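Local coordinates for protein DNA alpha-glucosyltransferase (Enterobacteria phage T4, PDB 1XV5) that is a bacteriophage glucosyltransferase of the GT-B clan, built from two Rossmann-like domains, and holds uridine-5'-diphosphate in this model, at residues F20-Q24 against L79-S83; R109-Y113 against Q395-K401; G289-Q293 against I361-S365; I319-K324 against G345-E351. One frame throughout, in Å; residues are numbered along the deposited sequence.

Contact 1: residues F20-Q24 against L79-S83; sequences FSLEQ and LIINS
Start with five residues in the middle of helix 17-30, wound as regular alpha helix (Gln24 N to Phe20 O, 2.7 Å), and lay them over strand 78-83. The short axes pass 10.5 Å apart at 156°, so helix and strand run nearly antiparallel, with Ser21 CA 7.3 Å from Asn82 CA. Phe20, chi1 t, sends its ring down to the sheet, where it lies against the side-chain amide of Asn82. Ser21, chi1 m, brings its hydroxyl close to the same amide, while its OG is hydrogen-bonded back to Val17 O one turn earlier. Leu22 and Glu23 belong to the far side of the helix. Gln24, extended with chi1 and chi2 both t, comes down again: its amide end meets that of Asn82 and lies against Ile80, whose chi1 is m. Strand residues alternate, Ile80 and Asn82 facing the helix and Ile81 turned from it. This is a helix covering one face of a Rossmann-like parallel sheet, with polar amides buried in the seam. Strands 3-8 and 109-114 flank strand 78-83, and Phe392 of helix 388-399 closes over Phe20 and Gln24.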
loop_
_atom_site.group_PDB
_atom_site.type_symbol
_atom_site.label_atom_id
_atom_site.label_comp_id
_atom_site.label_asym_id
_atom_site.label_seq_id
_atom_site.Cartn_x
_atom_site.Cartn_y
_atom_site.Cartn_z
ATOM N N PHE A 20 -2.821 -5.214 3.039
ATOM C CA PHE A 20 -1.806 -6.005 3.719
ATOM C C PHE A 20 -2.469 -7.030 4.634
ATOM O O PHE A 20 -2.118 -8.206 4.620
ATOM C CB PHE A 20 -0.898 -5.100 4.557
ATOM C CG PHE A 20 0.100 -5.852 5.391
ATOM C CD1 PHE A 20 1.291 -6.305 4.838
ATOM C CD2 PHE A 20 -0.161 -6.117 6.734
ATOM C CE1 PHE A 20 2.212 -7.011 5.605
ATOM C CE2 PHE A 20 0.756 -6.826 7.516
ATOM C CZ PHE A 20 1.942 -7.272 6.954
ATOM N N SER A 21 -3.432 -6.573 5.427
ATOM C CA SER A 21 -4.122 -7.462 6.354
ATOM C C SER A 21 -4.797 -8.637 5.652
ATOM O O SER A 21 -4.788 -9.756 6.164
ATOM C CB SER A 21 -5.149 -6.672 7.168
ATOM O OG SER A 21 -4.498 -5.716 7.992
ATOM N N LEU A 22 -5.374 -8.388 4.481
ATOM C CA LEU A 22 -6.044 -9.447 3.736
ATOM C C LEU A 22 -5.038 -10.415 3.121
ATOM O O LEU A 22 -5.252 -11.629 3.122
ATOM C CB LEU A 22 -6.941 -8.842 2.652
ATOM C CG LEU A 22 -8.072 -7.946 3.179
ATOM C CD1 LEU A 22 -8.886 -7.392 2.018
ATOM C CD2 LEU A 22 -8.966 -8.748 4.115
ATOM N N GLU A 23 -3.938 -9.880 2.599
ATOM C CA GLU A 23 -2.899 -10.714 2.003
ATOM C C GLU A 23 -2.225 -11.530 3.103
ATOM O O GLU A 23 -1.830 -12.676 2.888
ATOM C CB GLU A 23 -1.864 -9.840 1.285
ATOM C CG GLU A 23 -2.408 -9.165 0.040
ATOM C CD GLU A 23 -2.602 -10.134 -1.114
ATOM O OE1 GLU A 23 -3.366 -9.805 -2.045
ATOM O OE2 GLU A 23 -1.983 -11.218 -1.103
ATOM N N GLN A 24 -2.099 -10.923 4.281
ATOM C CA GLN A 24 -1.495 -11.578 5.435
ATOM C C GLN A 24 -2.377 -12.756 5.839
ATOM O O GLN A 24 -1.888 -13.857 6.084
ATOM C CB GLN A 24 -1.381 -10.583 6.591
ATOM C CG GLN A 24 -0.576 -11.062 7.789
ATOM C CD GLN A 24 -0.231 -9.917 8.723
ATOM O OE1 GLN A 24 0.904 -9.794 9.187
ATOM N NE2 GLN A 24 -1.211 -9.071 9.002
ATOM N N LEU A 79 -0.925 -12.227 18.006
ATOM C CA LEU A 79 -1.820 -11.111 17.720
ATOM C C LEU A 79 -1.050 -10.104 16.878
ATOM O O LEU A 79 0.001 -9.615 17.291
ATOM C CB LEU A 79 -2.283 -10.438 19.015
ATOM C CG LEU A 79 -3.105 -9.159 18.817
ATOM C CD1 LEU A 79 -4.406 -9.487 18.103
ATOM C CD2 LEU A 79 -3.390 -8.517 20.169
ATOM N N ILE A 80 -1.573 -9.801 15.697
ATOM C CA ILE A 80 -0.920 -8.858 14.808
ATOM C C ILE A 80 -1.724 -7.572 14.730
ATOM O O ILE A 80 -2.854 -7.562 14.251
ATOM C CB ILE A 80 -0.759 -9.452 13.396
ATOM C CG1 ILE A 80 0.037 -10.757 13.480
ATOM C CG2 ILE A 80 -0.048 -8.450 12.488
ATOM C CD1 ILE A 80 0.184 -11.481 12.159
ATOM N N ILE A 81 -1.138 -6.489 15.221
ATOM C CA ILE A 81 -1.803 -5.198 15.211
ATOM C C ILE A 81 -1.250 -4.350 14.071
ATOM O O ILE A 81 -0.102 -3.899 14.113
ATOM C CB ILE A 81 -1.601 -4.477 16.552
ATOM C CG1 ILE A 81 -2.073 -5.387 17.691
ATOM C CG2 ILE A 81 -2.380 -3.169 16.563
ATOM C CD1 ILE A 81 -1.961 -4.768 19.074
ATOM N N ASN A 82 -2.073 -4.145 13.049
ATOM C CA ASN A 82 -1.657 -3.378 11.882
ATOM C C ASN A 82 -2.039 -1.903 11.895
ATOM O O ASN A 82 -1.591 -1.139 11.042
ATOM C CB ASN A 82 -2.179 -4.043 10.607
ATOM C CG ASN A 82 -1.456 -5.339 10.296
ATOM O OD1 ASN A 82 -0.236 -5.420 10.419
ATOM N ND2 ASN A 82 -2.202 -6.353 9.879
ATOM N N SER A 83 -2.861 -1.499 12.856
ATOM C CA SER A 83 -3.257 -0.101 12.966
ATOM C C SER A 83 -3.850 0.169 14.342
ATOM O O SER A 83 -4.337 -0.747 15.007
ATOM C CB SER A 83 -4.274 0.269 11.877
ATOM O OG SER A 83 -5.475 -0.468 12.008
#

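Contact 2: residues R109-Y113 against Q395-K401; sequences RVVVY and QFDIITK
Arg109 makes the polar link: its NH1 donates to Ile399 O at 2.6 Å and to Lys401 O, on the C-terminal carboxylate, at 3.2 Å. Both acceptors lie near the guanidinium plane, and the side chain gets there with chi1 and chi2 t and chi3 m. Ile399 O sits at the end of helix 388-399, where a carbonyl has run out of helical amides, so the arginine serves both this end and the chain terminus. Thr400 OG1 turns back to Phe396 O at 2.9 Å. At the other end of the strand segment, Tyr113 (chi1 m) brings its OH against the side-chain amide of Gln395. Between these ends is the apolar part: Val111 CG2 meets Ile399 CG2 at 3.7 Å, and Ile399 CD1 lies 3.9 Å from Tyr113 OH. Arg109, Val111 and Tyr113 all face the helix, as alternation in an extended strand requires. Strand and helix axes cross at 135°, 11.0 Å apart, with Val111 CA 7.3 Å from Ile399 CA. In GT-B enzymes the C-terminal helix commonly crosses back to the N-terminal domain; here helix 388-399 does so, packing on its Rossmann-like sheet.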
loop_
_atom_site.group_PDB
_atom_site.type_symbol
_atom_site.label_atom_id
_atom_site.label_comp_id
_atom_site.label_asym_id
_atom_site.label_seq_id
_atom_site.Cartn_x
_atom_site.Cartn_y
_atom_site.Cartn_z
ATOM N N ARG A 109 2.011 -13.652 21.703
ATOM C CA ARG A 109 3.070 -12.881 21.066
ATOM C C ARG A 109 2.445 -11.774 20.233
ATOM O O ARG A 109 1.791 -12.035 19.224
ATOM C CB ARG A 109 3.940 -13.783 20.181
ATOM C CG ARG A 109 5.116 -13.057 19.543
ATOM C CD ARG A 109 6.177 -14.022 19.032
ATOM N NE ARG A 109 6.776 -14.791 20.120
ATOM C CZ ARG A 109 7.814 -15.611 19.979
ATOM N NH1 ARG A 109 8.381 -15.774 18.791
ATOM N NH2 ARG A 109 8.283 -16.274 21.028
ATOM N N VAL A 110 2.644 -10.535 20.664
ATOM C CA VAL A 110 2.083 -9.390 19.966
ATOM C C VAL A 110 3.046 -8.833 18.927
ATOM O O VAL A 110 4.166 -8.441 19.246
ATOM C CB VAL A 110 1.712 -8.273 20.958
ATOM C CG1 VAL A 110 1.218 -7.050 20.208
ATOM C CG2 VAL A 110 0.644 -8.776 21.922
ATOM N N VAL A 111 2.590 -8.803 17.681
ATOM C CA VAL A 111 3.398 -8.300 16.584
ATOM C C VAL A 111 2.816 -6.979 16.098
ATOM O O VAL A 111 1.631 -6.893 15.774
ATOM C CB VAL A 111 3.415 -9.301 15.415
ATOM C CG1 VAL A 111 4.313 -8.784 14.303
ATOM C CG2 VAL A 111 3.892 -10.659 15.909
ATOM N N VAL A 112 3.647 -5.946 16.054
ATOM C CA VAL A 112 3.181 -4.647 15.604
ATOM C C VAL A 112 3.858 -4.213 14.315
ATOM O O VAL A 112 5.085 -4.165 14.228
ATOM C CB VAL A 112 3.424 -3.567 16.671
ATOM C CG1 VAL A 112 2.974 -2.214 16.145
ATOM C CG2 VAL A 112 2.666 -3.921 17.945
ATOM N N TYR A 113 3.041 -3.909 13.313
ATOM C CA TYR A 113 3.536 -3.454 12.021
ATOM C C TYR A 113 3.209 -1.975 11.862
ATOM O O TYR A 113 2.051 -1.574 12.016
ATOM C CB TYR A 113 2.850 -4.207 10.876
ATOM C CG TYR A 113 3.378 -5.590 10.563
ATOM C CD1 TYR A 113 4.361 -5.778 9.588
ATOM C CD2 TYR A 113 2.851 -6.718 11.193
ATOM C CE1 TYR A 113 4.798 -7.061 9.240
ATOM C CE2 TYR A 113 3.279 -8.001 10.857
ATOM C CZ TYR A 113 4.248 -8.166 9.878
ATOM O OH TYR A 113 4.644 -9.431 9.518
ATOM N N GLN A 395 9.060 -12.713 7.223
ATOM C CA GLN A 395 8.459 -12.110 8.407
ATOM C C GLN A 395 8.077 -13.167 9.435
ATOM O O GLN A 395 8.255 -12.967 10.633
ATOM C CB GLN A 395 7.236 -11.277 8.000
ATOM C CG GLN A 395 7.604 -10.176 7.006
ATOM C CD GLN A 395 6.414 -9.509 6.349
ATOM O OE1 GLN A 395 6.531 -8.967 5.247
ATOM N NE2 GLN A 395 5.266 -9.531 7.019
ATOM N N PHE A 396 7.562 -14.296 8.961
ATOM C CA PHE A 396 7.168 -15.377 9.856
ATOM C C PHE A 396 8.379 -15.888 10.634
ATOM O O PHE A 396 8.288 -16.163 11.832
ATOM C CB PHE A 396 6.533 -16.518 9.055
ATOM C CG PHE A 396 6.087 -17.680 9.901
ATOM C CD1 PHE A 396 6.967 -18.713 10.211
ATOM C CD2 PHE A 396 4.791 -17.733 10.402
ATOM C CE1 PHE A 396 6.561 -19.782 11.007
ATOM C CE2 PHE A 396 4.375 -18.801 11.203
ATOM C CZ PHE A 396 5.265 -19.825 11.503
ATOM N N ASP A 397 9.514 -16.010 9.955
ATOM C CA ASP A 397 10.729 -16.486 10.608
ATOM C C ASP A 397 11.194 -15.517 11.689
ATOM O O ASP A 397 11.684 -15.934 12.740
ATOM C CB ASP A 397 11.831 -16.704 9.569
ATOM C CG ASP A 397 11.577 -17.926 8.711
ATOM O OD1 ASP A 397 12.281 -18.102 7.693
ATOM O OD2 ASP A 397 10.675 -18.717 9.061
ATOM N N ILE A 398 11.032 -14.224 11.431
ATOM C CA ILE A 398 11.421 -13.199 12.389
ATOM C C ILE A 398 10.464 -13.202 13.581
ATOM O O ILE A 398 10.880 -13.035 14.728
ATOM C CB ILE A 398 11.402 -11.798 11.736
ATOM C CG1 ILE A 398 12.526 -11.692 10.704
ATOM C CG2 ILE A 398 11.535 -10.715 12.803
ATOM C CD1 ILE A 398 12.501 -10.399 9.891
ATOM N N ILE A 399 9.180 -13.401 13.304
ATOM C CA ILE A 399 8.167 -13.412 14.354
ATOM C C ILE A 399 8.325 -14.588 15.311
ATOM O O ILE A 399 8.173 -14.436 16.523
ATOM C CB ILE A 399 6.743 -13.453 13.745
ATOM C CG1 ILE A 399 6.470 -12.146 12.993
ATOM C CG2 ILE A 399 5.707 -13.679 14.841
ATOM C CD1 ILE A 399 5.138 -12.106 12.282
ATOM N N THR A 400 8.644 -15.755 14.764
ATOM C CA THR A 400 8.790 -16.958 15.575
ATOM C C THR A 400 10.201 -17.208 16.099
ATOM O O THR A 400 10.454 -18.226 16.746
ATOM C CB THR A 400 8.335 -18.198 14.789
ATOM O OG1 THR A 400 9.125 -18.329 13.600
ATOM C CG2 THR A 400 6.871 -18.064 14.405
ATOM N N LYS A 401 11.116 -16.284 15.824
ATOM C CA LYS A 401 12.494 -16.423 16.285
ATOM C C LYS A 401 12.511 -16.698 17.789
ATOM O O LYS A 401 11.479 -16.446 18.448
ATOM C CB LYS A 401 13.271 -15.136 15.995
ATOM C CG LYS A 401 14.734 -15.185 16.397
ATOM C CD LYS A 401 15.310 -13.785 16.583
ATOM C CE LYS A 401 15.180 -12.941 15.326
ATOM N NZ LYS A 401 15.749 -11.579 15.528
ATOM O OXT LYS A 401 13.559 -17.148 18.296
#

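Contact 3: residues G289-Q293 against I361-S365; sequences GFGYQ and IKELS
Phe290 and Ile361 carry this contact, with Tyr292 adding a smaller share. Strand 290-293 is extended and helix 361-365 regular; their axes come within 11.6 Å at 149°, with Phe290 CA 7.9 Å from Ile361 CA. Phe290, chi1 m, has its CA-CB bond toward the helix, and its ring lies against the last turn, one face under Ile361. Ile361 CG2 stands over that face as a CH-pi contact, 3.6 Å from the centroid of the Phe290 ring and only 13° off the normal. Around the rim of the same ring, Phe290 CE1 lies 3.0 Å from Ser365 OG and CE2 lies 4.1 Å from Leu364 CB. Ser365 spends its hydroxyl within the helix, OG donating to Ile361 O at 2.7 Å alongside the backbone bond from Ser365 N to that oxygen at 2.9 Å, so its polar end is satisfied even against an aromatic edge. Ile361, chi1 m and chi2 t, extends its other arm to Tyr292: CD1 is 3.2 Å from Tyr292 OH and 4.2 Å from Tyr292 CZ. This is helix-on-sheet packing in the second Rossmann-like domain. Strand 288-293 lies between strands 199-203 and 319-323, Phe218 of helix 212-223 touches both Tyr292 and Ile361, and Ile319 from the adjoining strand meets Phe290 and Leu364.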
loop_
_atom_site.group_PDB
_atom_site.type_symbol
_atom_site.label_atom_id
_atom_site.label_comp_id
_atom_site.label_asym_id
_atom_site.label_seq_id
_atom_site.Cartn_x
_atom_site.Cartn_y
_atom_site.Cartn_z
ATOM N N GLY A 289 -2.791 -0.180 -21.806
ATOM C CA GLY A 289 -1.427 -0.275 -22.290
ATOM C C GLY A 289 -0.360 0.005 -21.250
ATOM O O GLY A 289 0.598 -0.762 -21.101
ATOM N N PHE A 290 -0.522 1.101 -20.518
ATOM C CA PHE A 290 0.464 1.475 -19.522
ATOM C C PHE A 290 -0.144 1.909 -18.202
ATOM O O PHE A 290 -1.106 2.677 -18.170
ATOM C CB PHE A 290 1.361 2.581 -20.091
ATOM C CG PHE A 290 2.000 2.205 -21.390
ATOM C CD1 PHE A 290 1.309 2.350 -22.592
ATOM C CD2 PHE A 290 3.251 1.598 -21.407
ATOM C CE1 PHE A 290 1.854 1.882 -23.791
ATOM C CE2 PHE A 290 3.801 1.128 -22.599
ATOM C CZ PHE A 290 3.101 1.269 -23.790
ATOM N N GLY A 291 0.421 1.377 -17.121
ATOM C CA GLY A 291 -0.033 1.699 -15.781
ATOM C C GLY A 291 1.002 2.590 -15.125
ATOM O O GLY A 291 2.207 2.381 -15.290
ATOM N N TYR A 292 0.536 3.573 -14.364
ATOM C CA TYR A 292 1.428 4.514 -13.710
ATOM C C TYR A 292 1.311 4.520 -12.197
ATOM O O TYR A 292 0.216 4.540 -11.643
ATOM C CB TYR A 292 1.148 5.928 -14.220
ATOM C CG TYR A 292 1.414 6.116 -15.694
ATOM C CD1 TYR A 292 2.456 6.932 -16.133
ATOM C CD2 TYR A 292 0.625 5.478 -16.651
ATOM C CE1 TYR A 292 2.710 7.109 -17.495
ATOM C CE2 TYR A 292 0.869 5.647 -18.016
ATOM C CZ TYR A 292 1.912 6.464 -18.428
ATOM O OH TYR A 292 2.159 6.634 -19.774
ATOM N N GLN A 293 2.462 4.505 -11.539
ATOM C CA GLN A 293 2.530 4.553 -10.085
ATOM C C GLN A 293 3.723 5.468 -9.892
ATOM O O GLN A 293 4.873 5.045 -10.016
ATOM C CB GLN A 293 2.796 3.161 -9.514
ATOM C CG GLN A 293 2.235 2.970 -8.113
ATOM C CD GLN A 293 3.052 3.674 -7.049
ATOM O OE1 GLN A 293 3.842 4.571 -7.341
ATOM N NE2 GLN A 293 2.859 3.273 -5.801
ATOM N N ILE A 361 7.646 4.377 -24.258
ATOM C CA ILE A 361 6.243 3.991 -24.276
ATOM C C ILE A 361 5.783 3.788 -25.720
ATOM O O ILE A 361 5.089 2.821 -26.033
ATOM C CB ILE A 361 5.375 5.073 -23.593
ATOM C CG1 ILE A 361 5.649 5.063 -22.088
ATOM C CG2 ILE A 361 3.899 4.834 -23.886
ATOM C CD1 ILE A 361 4.958 6.187 -21.320
ATOM N N LYS A 362 6.172 4.698 -26.606
ATOM C CA LYS A 362 5.790 4.567 -28.002
ATOM C C LYS A 362 6.427 3.322 -28.616
ATOM O O LYS A 362 5.829 2.664 -29.469
ATOM C CB LYS A 362 6.197 5.817 -28.787
ATOM C CG LYS A 362 5.372 7.051 -28.441
ATOM C CD LYS A 362 5.638 8.206 -29.402
ATOM C CE LYS A 362 7.066 8.714 -29.299
ATOM N NZ LYS A 362 7.330 9.776 -30.311
ATOM N N GLU A 363 7.640 2.997 -28.178
ATOM C CA GLU A 363 8.331 1.823 -28.693
ATOM C C GLU A 363 7.570 0.544 -28.339
ATOM O O GLU A 363 7.323 -0.297 -29.201
ATOM C CB GLU A 363 9.758 1.766 -28.136
ATOM C CG GLU A 363 10.511 0.489 -28.471
ATOM C CD GLU A 363 11.976 0.561 -28.087
ATOM O OE1 GLU A 363 12.285 1.155 -27.031
ATOM O OE2 GLU A 363 12.817 0.017 -28.838
ATOM N N LEU A 364 7.181 0.397 -27.076
ATOM C CA LEU A 364 6.445 -0.798 -26.678
ATOM C C LEU A 364 5.048 -0.825 -27.291
ATOM O O LEU A 364 4.523 -1.889 -27.606
ATOM C CB LEU A 364 6.347 -0.894 -25.146
ATOM C CG LEU A 364 7.543 -1.531 -24.428
ATOM C CD1 LEU A 364 8.794 -0.706 -24.661
ATOM C CD2 LEU A 364 7.248 -1.642 -22.937
ATOM N N SER A 365 4.456 0.351 -27.468
ATOM C CA SER A 365 3.117 0.458 -28.039
ATOM C C SER A 365 3.050 -0.035 -29.478
ATOM O O SER A 365 2.012 -0.523 -29.927
ATOM C CB SER A 365 2.638 1.914 -28.009
ATOM O OG SER A 365 2.491 2.399 -26.684
#

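Contact 4: residues I319-K324 against G345-E351; sequences IPVFWK and GIIWFDE
Apolar side chains fill both faces of this parallel strand pair. On one face Val321 CG2 lies 4.0 Å from Ile347 CB, Val321 CG1 lies 3.9 Å from Phe349 CB, and Ile319 CG2 reaches Ile347 CD1 at 3.6 Å. Trp323 and Phe349, both chi1 t, continue that face rim to rim, centroids 5.8 Å apart and planes at 20°. On the other face Phe322 turns its edge toward the six-membered ring of Trp348 in an offset edge-to-face pair, ring centroids 5.8 Å apart, planes at 68°, both chi1 m, and Phe322 CD2 touches Ile346 CG2 at 3.8 Å. The parallel register sets Val321 beside Ile347, Phe322 beside Trp348 and Trp323 beside Phe349, the axes 4.4 Å apart and twisted by -35°. Ile347 N bonds to Pro320 O (2.9 Å), Phe322 N to Ile347 O (2.9 Å), Phe349 N to Phe322 O (2.6 Å) and Lys324 N to Phe349 O (3.0 Å). At the outer end an extended Lys324 reaches Asp350, NZ to OD2 3.3 Å, a salt bridge whose hydrogen bond is weak; Asp350 OD1 bonds to Asn352 N. Strand 319-323, helix 324-329 and strand 347-349 make a beta-alpha-beta unit at the sheet edge. Backbone bonds fix its register, while apolar groups lie on both faces and the one charged pair lies at the end of the strands.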
loop_
_atom_site.group_PDB
_atom_site.type_symbol
_atom_site.label_atom_id
_atom_site.label_comp_id
_atom_site.label_asym_id
_atom_site.label_seq_id
_atom_site.Cartn_x
_atom_site.Cartn_y
_atom_site.Cartn_z
ATOM N N ILE A 319 2.156 -2.579 -18.604
ATOM C CA ILE A 319 3.558 -2.195 -18.497
ATOM C C ILE A 319 3.653 -1.194 -17.353
ATOM O O ILE A 319 3.007 -0.148 -17.386
ATOM C CB ILE A 319 4.069 -1.521 -19.783
ATOM C CG1 ILE A 319 4.227 -2.567 -20.888
ATOM C CG2 ILE A 319 5.398 -0.814 -19.507
ATOM C CD1 ILE A 319 5.277 -3.627 -20.589
ATOM N N PRO A 320 4.447 -1.509 -16.318
ATOM C CA PRO A 320 4.576 -0.586 -15.186
ATOM C C PRO A 320 5.446 0.625 -15.478
ATOM O O PRO A 320 6.553 0.498 -16.004
ATOM C CB PRO A 320 5.197 -1.452 -14.086
ATOM C CG PRO A 320 4.874 -2.857 -14.491
ATOM C CD PRO A 320 5.037 -2.818 -15.990
ATOM N N VAL A 321 4.938 1.800 -15.134
ATOM C CA VAL A 321 5.696 3.027 -15.301
ATOM C C VAL A 321 5.821 3.562 -13.875
ATOM O O VAL A 321 4.834 4.011 -13.292
ATOM C CB VAL A 321 4.956 4.037 -16.200
ATOM C CG1 VAL A 321 5.766 5.326 -16.309
ATOM C CG2 VAL A 321 4.733 3.429 -17.593
ATOM N N PHE A 322 7.031 3.479 -13.316
ATOM C CA PHE A 322 7.302 3.921 -11.944
ATOM C C PHE A 322 8.197 5.160 -11.894
ATOM O O PHE A 322 8.916 5.460 -12.845
ATOM C CB PHE A 322 8.022 2.826 -11.140
ATOM C CG PHE A 322 7.235 1.550 -10.938
ATOM C CD1 PHE A 322 5.868 1.486 -11.181
ATOM C CD2 PHE A 322 7.882 0.414 -10.446
ATOM C CE1 PHE A 322 5.150 0.308 -10.936
ATOM C CE2 PHE A 322 7.179 -0.767 -10.197
ATOM C CZ PHE A 322 5.809 -0.821 -10.442
ATOM N N TRP A 323 8.167 5.852 -10.756
ATOM C CA TRP A 323 8.988 7.046 -10.548
ATOM C C TRP A 323 10.451 6.613 -10.453
ATOM O O TRP A 323 10.814 5.805 -9.598
ATOM C CB TRP A 323 8.555 7.750 -9.256
ATOM C CG TRP A 323 9.213 9.074 -9.015
ATOM C CD1 TRP A 323 10.184 9.354 -8.100
ATOM C CD2 TRP A 323 8.932 10.304 -9.691
ATOM N NE1 TRP A 323 10.526 10.685 -8.161
ATOM C CE2 TRP A 323 9.773 11.292 -9.129
ATOM C CE3 TRP A 323 8.050 10.670 -10.719
ATOM C CZ2 TRP A 323 9.757 12.625 -9.559
ATOM C CZ3 TRP A 323 8.033 11.996 -11.147
ATOM C CH2 TRP A 323 8.884 12.957 -10.565
ATOM N N LYS A 324 11.288 7.155 -11.331
ATOM C CA LYS A 324 12.707 6.805 -11.364
ATOM C C LYS A 324 13.443 6.833 -10.024
ATOM O O LYS A 324 14.059 5.836 -9.633
ATOM C CB LYS A 324 13.440 7.708 -12.360
ATOM C CG LYS A 324 14.901 7.329 -12.584
ATOM C CD LYS A 324 15.576 8.287 -13.558
ATOM C CE LYS A 324 16.994 7.838 -13.876
ATOM N NZ LYS A 324 17.705 8.797 -14.766
ATOM N N GLY A 345 11.917 -4.511 -17.330
ATOM C CA GLY A 345 10.758 -4.259 -18.164
ATOM C C GLY A 345 9.993 -3.046 -17.665
ATOM O O GLY A 345 9.110 -2.534 -18.348
ATOM N N ILE A 346 10.335 -2.586 -16.466
ATOM C CA ILE A 346 9.684 -1.418 -15.885
ATOM C C ILE A 346 10.187 -0.152 -16.572
ATOM O O ILE A 346 11.380 -0.021 -16.846
ATOM C CB ILE A 346 9.994 -1.301 -14.374
ATOM C CG1 ILE A 346 9.360 -2.473 -13.621
ATOM C CG2 ILE A 346 9.499 0.045 -13.839
ATOM C CD1 ILE A 346 9.897 -2.665 -12.204
ATOM N N ILE A 347 9.276 0.768 -16.864
ATOM C CA ILE A 347 9.659 2.032 -17.481
ATOM C C ILE A 347 9.830 3.017 -16.334
ATOM O O ILE A 347 8.881 3.289 -15.597
ATOM C CB ILE A 347 8.574 2.538 -18.451
ATOM C CG1 ILE A 347 8.477 1.579 -19.643
ATOM C CG2 ILE A 347 8.896 3.964 -18.906
ATOM C CD1 ILE A 347 7.424 1.945 -20.676
ATOM N N TRP A 348 11.043 3.533 -16.163
ATOM C CA TRP A 348 11.299 4.468 -15.075
ATOM C C TRP A 348 11.065 5.915 -15.489
ATOM O O TRP A 348 11.906 6.545 -16.132
ATOM C CB TRP A 348 12.722 4.276 -14.533
ATOM C CG TRP A 348 12.949 2.885 -13.993
ATOM C CD1 TRP A 348 13.626 1.865 -14.602
ATOM C CD2 TRP A 348 12.451 2.353 -12.756
ATOM N NE1 TRP A 348 13.582 0.732 -13.818
ATOM C CE2 TRP A 348 12.866 1.005 -12.683
ATOM C CE3 TRP A 348 11.693 2.887 -11.705
ATOM C CZ2 TRP A 348 12.548 0.180 -11.596
ATOM C CZ3 TRP A 348 11.376 2.064 -10.623
ATOM C CH2 TRP A 348 11.805 0.725 -10.580
ATOM N N PHE A 349 9.894 6.417 -15.111
ATOM C CA PHE A 349 9.463 7.777 -15.404
ATOM C C PHE A 349 10.510 8.775 -14.926
ATOM O O PHE A 349 10.822 8.833 -13.741
ATOM C CB PHE A 349 8.130 8.028 -14.700
ATOM C CG PHE A 349 7.470 9.324 -15.072
ATOM C CD1 PHE A 349 7.898 10.527 -14.516
ATOM C CD2 PHE A 349 6.408 9.337 -15.969
ATOM C CE1 PHE A 349 7.270 11.730 -14.846
ATOM C CE2 PHE A 349 5.772 10.532 -16.307
ATOM C CZ PHE A 349 6.206 11.732 -15.742
ATOM N N ASP A 350 11.037 9.565 -15.856
ATOM C CA ASP A 350 12.068 10.549 -15.535
ATOM C C ASP A 350 11.530 11.958 -15.741
ATOM O O ASP A 350 11.367 12.404 -16.878
ATOM C CB ASP A 350 13.286 10.335 -16.437
ATOM C CG ASP A 350 14.491 11.136 -15.989
ATOM O OD1 ASP A 350 14.306 12.124 -15.249
ATOM O OD2 ASP A 350 15.620 10.783 -16.387
ATOM N N GLU A 351 11.265 12.664 -14.647
ATOM C CA GLU A 351 10.727 14.016 -14.743
ATOM C C GLU A 351 11.684 14.968 -15.459
ATOM O O GLU A 351 11.262 15.999 -15.982
ATOM C CB GLU A 351 10.406 14.566 -13.351
ATOM C CG GLU A 351 11.615 15.051 -12.573
ATOM C CD GLU A 351 11.231 15.705 -11.257
ATOM O OE1 GLU A 351 10.249 16.478 -11.244
ATOM O OE2 GLU A 351 11.914 15.454 -10.242
#

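From the N terminus, contact 1 closes first, bringing helix 17-30 onto strand 78-83 in the N-terminal sheet. Contact 2 opens next at the neighbouring strand 109-114, with backbone pairing between Leu79 and Val111 joining the two, and closes only at the chain's end. Everything in the second domain here falls within that long span: contact 3 runs from strand 288-293 to helix 354-365, and contact 4 lies within contact 3 in turn. These last two share a sheet, Gly291 and Gln293 pairing with Val321, and their centres are about 9 Å apart. Contacts 1 and 3, with centres about 33 Å apart, lie on opposite sides of the chain's centre.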